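Local coordinates for protein putative NAD(P)H:FMN oxidoreductase (Porphyromonas gingivalis W83, PDB 3GE5) that binds flavin mononucleotide and, as a member of the nitroreductase family, probably works as an NAD(P)H-dependent flavin oxidoreductase, at residues A[47-52]-A[171-176]; A[55-60]-A[72-77]. All coordinates share one frame; numbering follows the deposited sequence.

Contact 1: A[47-52]-A[171-176]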
ATOM      1  N   PRO A  47     -10.027  25.202   4.785  1.00 25.39           N
ATOM      2  CA  PRO A  47      -9.542  24.756   3.496  1.00 26.83           C
ATOM      3  C   PRO A  47      -8.158  24.104   3.575  1.00 24.78           C
ATOM      4  O   PRO A  47      -7.279  24.535   4.356  1.00 24.25           O
ATOM      5  CB  PRO A  47      -9.474  26.046   2.662  1.00 29.39           C
ATOM      6  CG  PRO A  47      -9.668  27.148   3.568  1.00 31.76           C
ATOM      7  CD  PRO A  47     -10.198  26.664   4.861  1.00 28.81           C
ATOM      8  N   VAL A  48      -7.990  23.070   2.770  1.00 21.05           N
ATOM      9  CA  VAL A  48      -6.708  22.380   2.625  1.00 20.46           C
ATOM     10  C   VAL A  48      -5.783  23.216   1.738  1.00 19.81           C
ATOM     11  O   VAL A  48      -6.136  23.571   0.616  1.00 21.12           O
ATOM     12  CB  VAL A  48      -6.908  20.962   2.068  1.00 20.44           C
ATOM     13  CG1 VAL A  48      -5.570  20.254   1.843  1.00 18.77           C
ATOM     14  CG2 VAL A  48      -7.822  20.144   3.005  1.00 24.97           C
ATOM     15  N   GLU A  49      -4.598  23.533   2.244  1.00 21.03           N
ATOM     16  CA  GLU A  49      -3.652  24.356   1.498  1.00 19.81           C
ATOM     17  C   GLU A  49      -3.265  23.662   0.207  1.00 22.24           C
ATOM     18  O   GLU A  49      -3.028  22.462   0.195  1.00 17.64           O
ATOM     19  CB  GLU A  49      -2.392  24.645   2.316  1.00 19.09           C
ATOM     20  CG  GLU A  49      -2.610  25.529   3.517  1.00 20.61           C
ATOM     21  CD  GLU A  49      -3.047  24.782   4.783  1.00 24.78           C
ATOM     22  OE1 GLU A  49      -3.485  23.612   4.716  1.00 19.69           O
ATOM     23  OE2 GLU A  49      -2.926  25.390   5.865  1.00 28.07           O
ATOM     24  N   GLU A  50      -3.184  24.430  -0.877  1.00 21.84           N
ATOM     25  CA  GLU A  50      -2.768  23.919  -2.182  1.00 21.81           C
ATOM     26  C   GLU A  50      -1.490  23.075  -2.112  1.00 18.89           C
ATOM     27  O   GLU A  50      -1.402  22.016  -2.748  1.00 19.46           O
ATOM     28  CB  GLU A  50      -2.549  25.088  -3.151  1.00 24.51           C
ATOM     29  CG  GLU A  50      -2.526  24.695  -4.609  1.00 35.25           C
ATOM     30  CD  GLU A  50      -3.910  24.301  -5.113  1.00 47.17           C
ATOM     31  OE1 GLU A  50      -4.892  24.540  -4.371  1.00 48.09           O
ATOM     32  OE2 GLU A  50      -4.004  23.764  -6.242  1.00 53.66           O
ATOM     33  N   GLU A  51      -0.507  23.579  -1.371  1.00 18.67           N
ATOM     34  CA  GLU A  51       0.797  22.930  -1.296  1.00 20.99           C
ATOM     35  C   GLU A  51       0.688  21.573  -0.615  1.00 18.93           C
ATOM     36  O   GLU A  51       1.469  20.666  -0.937  1.00 20.93           O
ATOM     37  CB  GLU A  51       1.815  23.815  -0.566  1.00 21.96           C
ATOM     38  CG  GLU A  51       1.360  24.342   0.817  1.00 36.23           C
ATOM     39  CD  GLU A  51       0.623  25.743   0.804  1.00 43.94           C
ATOM     40  OE1 GLU A  51      -0.117  26.124  -0.175  1.00 32.92           O
ATOM     41  OE2 GLU A  51       0.770  26.448   1.840  1.00 51.41           O
ATOM     42  N   LYS A  52      -0.263  21.427   0.312  1.00 19.81           N
ATOM     43  CA  LYS A  52      -0.462  20.142   0.982  1.00 16.51           C
ATOM     44  C   LYS A  52      -1.123  19.125   0.014  1.00 18.04           C
ATOM     45  O   LYS A  52      -0.727  17.950  -0.033  1.00 18.63           O
ATOM     46  CB  LYS A  52      -1.308  20.261   2.279  1.00 19.51           C
ATOM     47  CG  LYS A  52      -0.601  21.003   3.428  1.00 14.93           C
ATOM     48  CD  LYS A  52      -1.337  20.940   4.761  1.00 17.70           C
ATOM     49  CE  LYS A  52      -0.483  21.570   5.865  1.00 17.88           C
ATOM     50  NZ  LYS A  52      -1.070  21.461   7.232  1.00 16.30           N
ATOM     51  N   LEU A 171     -10.412  13.174   2.263  1.00 17.14           N
ATOM     52  CA  LEU A 171      -9.458  13.892   3.128  1.00 15.15           C
ATOM     53  C   LEU A 171      -9.851  15.345   3.414  1.00 16.37           C
ATOM     54  O   LEU A 171     -10.602  15.953   2.678  1.00 15.53           O
ATOM     55  CB  LEU A 171      -8.029  13.840   2.547  1.00 19.00           C
ATOM     56  CG  LEU A 171      -7.792  14.622   1.258  1.00 18.88           C
ATOM     57  CD1 LEU A 171      -7.092  15.938   1.538  1.00 18.15           C
ATOM     58  CD2 LEU A 171      -6.975  13.741   0.287  1.00 21.11           C
ATOM     59  N   GLY A 172      -9.283  15.859   4.497  1.00 17.09           N
ATOM     60  CA  GLY A 172      -9.489  17.225   4.928  1.00 18.21           C
ATOM     61  C   GLY A 172      -8.904  17.409   6.316  1.00 16.65           C
ATOM     62  O   GLY A 172      -8.208  16.520   6.845  1.00 17.94           O
ATOM     63  N   TYR A 173      -9.155  18.561   6.918  1.00 18.36           N
ATOM     64  CA  TYR A 173      -8.814  18.745   8.317  1.00 16.94           C
ATOM     65  C   TYR A 173      -9.863  18.076   9.180  1.00 18.14           C
ATOM     66  O   TYR A 173     -11.057  18.364   9.066  1.00 17.84           O
ATOM     67  CB  TYR A 173      -8.655  20.230   8.688  1.00 16.72           C
ATOM     68  CG  TYR A 173      -7.356  20.816   8.215  1.00 16.63           C
ATOM     69  CD1 TYR A 173      -6.170  20.543   8.897  1.00 19.17           C
ATOM     70  CD2 TYR A 173      -7.304  21.615   7.085  1.00 17.50           C
ATOM     71  CE1 TYR A 173      -4.965  21.056   8.462  1.00 19.89           C
ATOM     72  CE2 TYR A 173      -6.099  22.125   6.627  1.00 17.41           C
ATOM     73  CZ  TYR A 173      -4.932  21.855   7.327  1.00 21.43           C
ATOM     74  OH  TYR A 173      -3.719  22.355   6.902  1.00 21.85           O
ATOM     75  N   GLY A 174      -9.429  17.158  10.033  1.00 18.22           N
ATOM     76  CA  GLY A 174     -10.353  16.460  10.904  1.00 19.72           C
ATOM     77  C   GLY A 174     -10.990  17.335  11.969  1.00 20.34           C
ATOM     78  O   GLY A 174     -10.414  18.328  12.410  1.00 20.08           O
ATOM     79  N   ASP A 175     -12.192  16.961  12.384  1.00 19.30           N
ATOM     80  CA  ASP A 175     -12.835  17.610  13.505  1.00 19.89           C
ATOM     81  C   ASP A 175     -12.226  17.099  14.803  1.00 21.48           C
ATOM     82  O   ASP A 175     -12.404  15.926  15.167  1.00 21.23           O
ATOM     83  CB  ASP A 175     -14.328  17.327  13.462  1.00 19.97           C
ATOM     84  CG  ASP A 175     -15.098  18.082  14.532  1.00 25.13           C
ATOM     85  OD1 ASP A 175     -14.496  18.558  15.526  1.00 22.26           O
ATOM     86  OD2 ASP A 175     -16.319  18.204  14.328  1.00 23.98           O
ATOM     87  N   PRO A 176     -11.500  17.973  15.511  1.00 22.93           N
ATOM     88  CA  PRO A 176     -10.755  17.505  16.693  1.00 23.72           C
ATOM     89  C   PRO A 176     -11.649  17.097  17.872  1.00 24.71           C
ATOM     90  O   PRO A 176     -11.152  16.514  18.828  1.00 26.04           O
ATOM     91  CB  PRO A 176      -9.872  18.704  17.048  1.00 24.45           C
ATOM     92  CG  PRO A 176     -10.640  19.899  16.534  1.00 27.26           C
ATOM     93  CD  PRO A 176     -11.350  19.424  15.293  1.00 25.35           C
TER
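Tyr173 reaches across to Glu49 and Lys52 at the start of helix 50-62, in the alpha/beta fold of the nitroreductase family. Tyr173 comes directly after Gly172 of strand 163-172, and Glu49 holds the N-cap position of the helix. The ring extends toward the helix start. The Tyr173 side chain crosses those of Glu49 and Lys52 at about a right angle. Tyr173 OH donates to Glu49 OE1 at 2.5 Å, a short bond. OE1 lies at the ring edge, in the ring plane, and accepts through its syn lone pair. The carboxylate is turned 69° from the ring. The Glu49 chain bends at its second torsion (chi2 86°), which helps fold the carboxylate back to the hydroxyl. Lys52 arrives differently. Its chain is extended beyond CG, and Lys52 NZ donates to Tyr173 OH at 2.8 Å. The hydroxyl is thus donor to the acid and acceptor from the amine, which fixes its rotation. The nearby Lys52 ammonium and Arg46 would probably favour the charged form of Glu49.

Both charged groups have second partners: Glu49 OE2 pairs with Arg46, and Lys52 NZ also bonds Leu138 O. Arg46 makes a cation-pi contact with the tyrosine ring as well. The apolar part lies nearer the strand. Val48 CG2 rests 3.9 Å from Gly172 CA. Val48 CG2 is also 4.4 Å from Tyr173 CD2. Near the ring plane, at the edge, Pro47 O sits 3.5 Å from Tyr173 CE2.

Contact 2: A[55-60]-A[72-77]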
ATOM      1  N   ALA A  55       1.556  17.974  -2.410  1.00 16.46           N
ATOM      2  CA  ALA A  55       2.429  16.992  -1.742  1.00 18.97           C
ATOM      3  C   ALA A  55       1.815  15.622  -1.689  1.00 17.82           C
ATOM      4  O   ALA A  55       2.524  14.592  -1.864  1.00 17.94           O
ATOM      5  CB  ALA A  55       2.831  17.478  -0.308  1.00 16.98           C
ATOM      6  N   ILE A  56       0.526  15.568  -1.363  1.00 15.92           N
ATOM      7  CA  ILE A  56      -0.180  14.278  -1.335  1.00 15.75           C
ATOM      8  C   ILE A  56      -0.082  13.614  -2.726  1.00 15.20           C
ATOM      9  O   ILE A  56       0.234  12.427  -2.824  1.00 16.30           O
ATOM     10  CB  ILE A  56      -1.638  14.441  -0.876  1.00 17.45           C
ATOM     11  CG1 ILE A  56      -1.737  14.831   0.616  1.00 16.81           C
ATOM     12  CG2 ILE A  56      -2.426  13.127  -1.083  1.00 15.95           C
ATOM     13  CD1 ILE A  56      -3.128  15.371   1.012  1.00 16.77           C
ATOM     14  N   LEU A  57      -0.377  14.376  -3.778  1.00 15.33           N
ATOM     15  CA  LEU A  57      -0.319  13.875  -5.137  1.00 15.52           C
ATOM     16  C   LEU A  57       1.102  13.449  -5.549  1.00 17.80           C
ATOM     17  O   LEU A  57       1.302  12.412  -6.188  1.00 17.34           O
ATOM     18  CB  LEU A  57      -0.950  14.906  -6.105  1.00 16.85           C
ATOM     19  CG  LEU A  57      -2.461  15.113  -5.884  1.00 17.47           C
ATOM     20  CD1 LEU A  57      -2.859  16.400  -6.588  1.00 18.91           C
ATOM     21  CD2 LEU A  57      -3.241  13.892  -6.374  1.00 13.70           C
ATOM     22  N   GLU A  58       2.105  14.213  -5.110  1.00 17.54           N
ATOM     23  CA  GLU A  58       3.492  13.863  -5.356  1.00 18.20           C
ATOM     24  C   GLU A  58       3.858  12.509  -4.741  1.00 17.96           C
ATOM     25  O   GLU A  58       4.522  11.685  -5.374  1.00 17.51           O
ATOM     26  CB  GLU A  58       4.431  14.967  -4.827  1.00 17.46           C
ATOM     27  CG  GLU A  58       5.920  14.658  -4.979  1.00 17.51           C
ATOM     28  CD  GLU A  58       6.416  14.736  -6.418  1.00 22.78           C
ATOM     29  OE1 GLU A  58       5.615  15.035  -7.339  1.00 19.97           O
ATOM     30  OE2 GLU A  58       7.640  14.514  -6.608  1.00 22.43           O
ATOM     31  N   ALA A  59       3.385  12.275  -3.520  1.00 16.76           N
ATOM     32  CA  ALA A  59       3.605  10.983  -2.850  1.00 15.23           C
ATOM     33  C   ALA A  59       3.045   9.829  -3.683  1.00 15.60           C
ATOM     34  O   ALA A  59       3.689   8.805  -3.840  1.00 17.97           O
ATOM     35  CB  ALA A  59       2.995  10.960  -1.448  1.00 16.12           C
ATOM     36  N   GLY A  60       1.834  10.014  -4.208  1.00 16.56           N
ATOM     37  CA  GLY A  60       1.248   9.014  -5.080  1.00 16.21           C
ATOM     38  C   GLY A  60       2.096   8.764  -6.346  1.00 18.35           C
ATOM     39  O   GLY A  60       2.360   7.610  -6.721  1.00 17.07           O
ATOM     40  N   TRP A  72      -1.758   3.997 -12.816  1.00 17.74           N
ATOM     41  CA  TRP A  72      -2.712   4.767 -12.050  1.00 15.72           C
ATOM     42  C   TRP A  72      -2.934   6.125 -12.683  1.00 15.07           C
ATOM     43  O   TRP A  72      -2.131   6.572 -13.520  1.00 16.53           O
ATOM     44  CB  TRP A  72      -2.224   4.949 -10.598  1.00 17.13           C
ATOM     45  CG  TRP A  72      -0.790   5.373 -10.434  1.00 16.98           C
ATOM     46  CD1 TRP A  72      -0.205   6.517 -10.882  1.00 18.27           C
ATOM     47  CD2 TRP A  72       0.230   4.642  -9.738  1.00 15.59           C
ATOM     48  NE1 TRP A  72       1.143   6.524 -10.542  1.00 16.93           N
ATOM     49  CE2 TRP A  72       1.421   5.405  -9.809  1.00 16.73           C
ATOM     50  CE3 TRP A  72       0.245   3.416  -9.045  1.00 14.92           C
ATOM     51  CZ2 TRP A  72       2.629   4.975  -9.222  1.00 15.67           C
ATOM     52  CZ3 TRP A  72       1.444   2.996  -8.458  1.00 16.96           C
ATOM     53  CH2 TRP A  72       2.608   3.767  -8.557  1.00 16.49           C
ATOM     54  N   HIS A  73      -4.024   6.751 -12.294  1.00 15.61           N
ATOM     55  CA  HIS A  73      -4.337   8.121 -12.621  1.00 16.60           C
ATOM     56  C   HIS A  73      -5.130   8.672 -11.466  1.00 18.78           C
ATOM     57  O   HIS A  73      -6.015   7.979 -10.942  1.00 17.22           O
ATOM     58  CB  HIS A  73      -5.117   8.290 -13.934  1.00 18.26           C
ATOM     59  CG  HIS A  73      -5.103   9.696 -14.455  1.00 17.39           C
ATOM     60  ND1 HIS A  73      -4.054  10.207 -15.195  1.00 17.30           N
ATOM     61  CD2 HIS A  73      -6.005  10.703 -14.333  1.00 16.82           C
ATOM     62  CE1 HIS A  73      -4.328  11.467 -15.520  1.00 20.19           C
ATOM     63  NE2 HIS A  73      -5.498  11.796 -14.998  1.00 18.95           N
ATOM     64  N   PHE A  74      -4.782   9.885 -11.034  1.00 17.08           N
ATOM     65  CA  PHE A  74      -5.434  10.484  -9.859  1.00 16.81           C
ATOM     66  C   PHE A  74      -6.400  11.573 -10.297  1.00 17.31           C
ATOM     67  O   PHE A  74      -5.997  12.611 -10.860  1.00 19.26           O
ATOM     68  CB  PHE A  74      -4.386  11.042  -8.883  1.00 17.02           C
ATOM     69  CG  PHE A  74      -3.277  10.068  -8.589  1.00 17.27           C
ATOM     70  CD1 PHE A  74      -3.541   8.823  -8.043  1.00 18.29           C
ATOM     71  CD2 PHE A  74      -1.964  10.410  -8.895  1.00 19.06           C
ATOM     72  CE1 PHE A  74      -2.490   7.952  -7.769  1.00 19.52           C
ATOM     73  CE2 PHE A  74      -0.909   9.533  -8.641  1.00 18.48           C
ATOM     74  CZ  PHE A  74      -1.182   8.285  -8.093  1.00 17.46           C
ATOM     75  N   LEU A  75      -7.686  11.332 -10.043  1.00 16.99           N
ATOM     76  CA  LEU A  75      -8.749  12.283 -10.386  1.00 18.20           C
ATOM     77  C   LEU A  75      -9.199  13.002  -9.107  1.00 17.52           C
ATOM     78  O   LEU A  75      -9.820  12.396  -8.225  1.00 17.39           O
ATOM     79  CB  LEU A  75      -9.916  11.560 -11.059  1.00 17.79           C
ATOM     80  CG  LEU A  75     -11.182  12.393 -11.372  1.00 18.89           C
ATOM     81  CD1 LEU A  75     -10.912  13.646 -12.182  1.00 19.31           C
ATOM     82  CD2 LEU A  75     -12.167  11.477 -12.083  1.00 19.51           C
ATOM     83  N   VAL A  76      -8.793  14.271  -8.996  1.00 15.83           N
ATOM     84  CA  VAL A  76      -9.047  15.078  -7.798  1.00 15.36           C
ATOM     85  C   VAL A  76     -10.418  15.720  -7.930  1.00 17.90           C
ATOM     86  O   VAL A  76     -10.725  16.312  -8.995  1.00 19.34           O
ATOM     87  CB  VAL A  76      -7.958  16.164  -7.609  1.00 20.26           C
ATOM     88  CG1 VAL A  76      -8.320  17.019  -6.438  1.00 18.06           C
ATOM     89  CG2 VAL A  76      -6.552  15.520  -7.454  1.00 16.98           C
ATOM     90  N   VAL A  77     -11.250  15.581  -6.888  1.00 15.16           N
ATOM     91  CA  VAL A  77     -12.580  16.210  -6.879  1.00 17.49           C
ATOM     92  C   VAL A  77     -12.659  17.058  -5.609  1.00 18.83           C
ATOM     93  O   VAL A  77     -12.674  16.554  -4.501  1.00 16.96           O
ATOM     94  CB  VAL A  77     -13.710  15.160  -6.963  1.00 18.52           C
ATOM     95  CG1 VAL A  77     -15.066  15.843  -6.780  1.00 18.16           C
ATOM     96  CG2 VAL A  77     -13.616  14.411  -8.324  1.00 16.84           C
TER
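Leu57 of helix 50-62 packs on Phe74 and Val76 of strand 72-77, an edge strand of the subunit's antiparallel sheet. The helix lies over one face of this sheet and runs nearly antiparallel to the strand. The segment axes are 10.2 Å apart at closest approach, and the angle between their directions is 165°.

Aliphatic contacts come first. Leu57 CD2 touches Val76 CG2 at 3.8 Å and Phe74 CB at 4.0 Å. Leu57 CD1 also meets Val76 CG2, so that methyl bears on both ends of the leucine fork. Leu57 CG stands anti to the carbonyl carbon (chi1 -66°). This helps bring the methyls to Val76, although the first bond of the side chain does not point at the strand. The Leu57 and Phe74 side chains pass alongside each other, pointing opposite ways.

The aromatic contacts are made with backbone. Phe74 CZ lies 3.7 Å from Gly60 C. Gly60 O approaches the Trp72 indole obliquely, nearest to Trp72 CZ2 at 3.6 Å.

Across the strand's outer edge, Phe74, Leu75 and Val76 pair in a parallel ladder with a strand of the second subunit, and Val193 of that subunit packs on Leu57. No hydrogen bond joins the two segments. Their hold on each other therefore rests mainly on shape and apolar burial.

In the fold
Contacts 1 and 2 both use helix 50-62 and reach the same four-stranded sheet, at different strands. Contact 1 takes the helix start to residues 171-173 at strand 163-172, which is an inner strand. Contact 2 takes the middle of the helix to strand 72-77, outermost within the chain. Their centres are 15 Å apart, yet they touch where Leu171 CD1 packs 4.0 Å from Ile56 CD1. Contact 1 is partly buried and mixes charged hydrogen bonds with a small apolar patch. Contact 2 is buried and mainly apolar. The second subunit reaches contact 2 alone. Trp72 there is about 7 Å from a bound FMN, measured from its side chain.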